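Major pilin backbone protein T-antigen, T13 (Streptococcus pyogenes, PDB 6BBT) is the major backbone pilin of Streptococcus pyogenes pili, the trypsin-resistant surface T-antigen used in Lancefield serotyping. Local coordinates at residues F176-I181 / L234-A239. Sequence-based numbering, arbitrary orientation.
Sequences FNFTLI and LTEDKA
Strands 176-181 and 234-236 run antiparallel as neighbours in a beta sheet. T179 and T235 form the hydrogen-bonded pair, their side chains side by side on one face. T179 N donates to T235 O at 3.0 Å, reaching it from above the carbonyl plane. T235 N returns a bond to T179 O, 2.9 Å, lying in the carbonyl plane. After E236 the chain leaves strand 231-236, yet D237 N still donates to N177 O (2.8 Å), nearly along the C=O axis. One water accepts from N177 N and donates to D237 O, bridging the two backbones just past the end of strand 231-236. A second water donates to D237 OD1 and N177 O and accepts from T179 OG1. T179 OG1 also hydrogen-bonds K212 NZ, with chi1 -59° setting the hydroxyl beside its own backbone N.

F178, L180, L234 and E236 share the opposite face. E236 is extended, CG anti to the backbone N (chi1 -169°). Its CG lies over one face of the F178 ring, 4.0 Å from the centroid, as a CH-pi contact. The carboxylate stands almost upright to that ring (82°), with OE1 3.2 Å from F178 CZ. OE2 is hydrogen-bonded to T244 OG1, and OE1 has a weak hydrogen bond to K163 NZ, whose charge would favour an ionised carboxylate. L234 CD1 packs 4.0 Å from F178 CD2. A239 CB touches F176 CE2.

The pair forms the middle of a four-stranded sheet in the C-terminal, DUF7601 domain. Strand 211-215 flanks 176-183, and 264-265 flanks 231-236. The F178 and E236 face packs on strands 148-166 and 271-279, where V275 meets F178, L234 and E236.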
loop_
_atom_site.group_PDB
_atom_site.type_symbol
_atom_site.label_atom_id
_atom_site.label_comp_id
_atom_site.label_asym_id
_atom_site.label_seq_id
_atom_site.Cartn_x
_atom_site.Cartn_y
_atom_site.Cartn_z
ATOM N N PHE A 176 20.454 29.602 -3.528
ATOM C CA PHE A 176 19.381 29.585 -4.506
ATOM C C PHE A 176 18.097 29.119 -3.814
ATOM O O PHE A 176 18.139 28.263 -2.927
ATOM C CB PHE A 176 19.772 28.699 -5.674
ATOM C CG PHE A 176 20.959 29.211 -6.437
ATOM C CD1 PHE A 176 22.252 28.981 -5.976
ATOM C CD2 PHE A 176 20.792 29.938 -7.610
ATOM C CE1 PHE A 176 23.356 29.455 -6.676
ATOM C CE2 PHE A 176 21.892 30.422 -8.315
ATOM C CZ PHE A 176 23.175 30.173 -7.849
ATOM N N ASN A 177 16.978 29.722 -4.204
ATOM C CA ASN A 177 15.703 29.543 -3.523
ATOM C C ASN A 177 14.804 28.601 -4.297
ATOM O O ASN A 177 14.483 28.858 -5.461
ATOM C CB ASN A 177 15.012 30.883 -3.362
ATOM C CG ASN A 177 15.793 31.809 -2.468
ATOM O OD1 ASN A 177 16.033 31.493 -1.313
ATOM N ND2 ASN A 177 16.253 32.918 -3.013
ATOM N N PHE A 178 14.398 27.523 -3.634
ATOM C CA PHE A 178 13.613 26.455 -4.237
ATOM C C PHE A 178 12.248 26.345 -3.581
ATOM O O PHE A 178 12.076 26.678 -2.397
ATOM C CB PHE A 178 14.315 25.126 -4.019
ATOM C CG PHE A 178 15.565 24.979 -4.809
ATOM C CD1 PHE A 178 16.776 25.450 -4.317
ATOM C CD2 PHE A 178 15.535 24.385 -6.059
ATOM C CE1 PHE A 178 17.938 25.320 -5.062
ATOM C CE2 PHE A 178 16.696 24.248 -6.803
ATOM C CZ PHE A 178 17.898 24.717 -6.300
ATOM N N THR A 179 11.310 25.787 -4.345
ATOM C CA THR A 179 9.968 25.481 -3.872
ATOM C C THR A 179 9.639 24.056 -4.310
ATOM O O THR A 179 9.765 23.734 -5.477
ATOM C CB THR A 179 8.935 26.473 -4.449
ATOM O OG1 THR A 179 9.281 27.808 -4.058
ATOM C CG2 THR A 179 7.551 26.191 -3.915
ATOM N N LEU A 180 9.245 23.216 -3.360
ATOM C CA LEU A 180 8.783 21.880 -3.623
ATOM C C LEU A 180 7.345 21.764 -3.151
ATOM O O LEU A 180 6.994 22.264 -2.078
ATOM C CB LEU A 180 9.655 20.890 -2.871
ATOM C CG LEU A 180 9.313 19.411 -2.937
ATOM C CD1 LEU A 180 9.618 18.810 -4.302
ATOM C CD2 LEU A 180 10.073 18.701 -1.838
ATOM N N ILE A 181 6.525 21.084 -3.947
ATOM C CA ILE A 181 5.188 20.723 -3.529
ATOM C C ILE A 181 4.991 19.240 -3.847
ATOM O O ILE A 181 5.359 18.768 -4.921
ATOM C CB ILE A 181 4.107 21.644 -4.153
ATOM C CG1 ILE A 181 2.702 21.200 -3.760
ATOM C CG2 ILE A 181 4.217 21.674 -5.653
ATOM C CD1 ILE A 181 1.681 22.314 -3.916
ATOM N N LEU A 234 9.104 20.842 -8.598
ATOM C CA LEU A 234 10.203 21.612 -8.031
ATOM C C LEU A 234 10.413 22.821 -8.914
ATOM O O LEU A 234 10.458 22.698 -10.129
ATOM C CB LEU A 234 11.479 20.777 -7.992
ATOM C CG LEU A 234 12.726 21.475 -7.426
ATOM C CD1 LEU A 234 12.554 21.786 -5.946
ATOM C CD2 LEU A 234 13.965 20.625 -7.680
ATOM N N THR A 235 10.522 23.990 -8.304
ATOM C CA THR A 235 10.911 25.194 -9.023
ATOM C C THR A 235 12.070 25.859 -8.300
ATOM O O THR A 235 12.344 25.556 -7.134
ATOM C CB THR A 235 9.753 26.194 -9.110
ATOM O OG1 THR A 235 9.327 26.524 -7.797
ATOM C CG2 THR A 235 8.587 25.625 -9.857
ATOM N N GLU A 236 12.760 26.740 -9.010
ATOM C CA GLU A 236 13.804 27.577 -8.424
ATOM C C GLU A 236 13.495 28.999 -8.816
ATOM O O GLU A 236 13.232 29.272 -9.970
ATOM C CB GLU A 236 15.204 27.190 -8.940
ATOM C CG GLU A 236 16.365 27.843 -8.164
ATOM C CD GLU A 236 17.706 27.754 -8.890
ATOM O OE1 GLU A 236 18.488 26.826 -8.601
ATOM O OE2 GLU A 236 17.986 28.616 -9.751
ATOM N N ASP A 237 13.552 29.922 -7.872
ATOM C CA ASP A 237 13.426 31.337 -8.213
ATOM C C ASP A 237 14.508 31.772 -9.211
ATOM O O ASP A 237 15.643 31.260 -9.187
ATOM C CB ASP A 237 13.491 32.201 -6.960
ATOM C CG ASP A 237 12.304 31.988 -6.041
ATOM O OD1 ASP A 237 11.324 31.357 -6.468
ATOM O OD2 ASP A 237 12.349 32.460 -4.895
ATOM N N LYS A 238 14.132 32.694 -10.102
ATOM C CA LYS A 238 15.067 33.268 -11.061
ATOM C C LYS A 238 16.223 33.891 -10.285
ATOM O O LYS A 238 16.012 34.589 -9.306
ATOM C CB LYS A 238 14.383 34.328 -11.929
ATOM N N ALA A 239 17.443 33.586 -10.704
ATOM C CA ALA A 239 18.642 34.142 -10.085
ATOM C C ALA A 239 19.368 34.947 -11.159
ATOM O O ALA A 239 19.762 34.400 -12.183
ATOM C CB ALA A 239 19.524 33.026 -9.551
HETATM O O HOH W 1 17.154 31.131 -6.750
HETATM O O HOH W 2 11.248 28.618 -5.760
#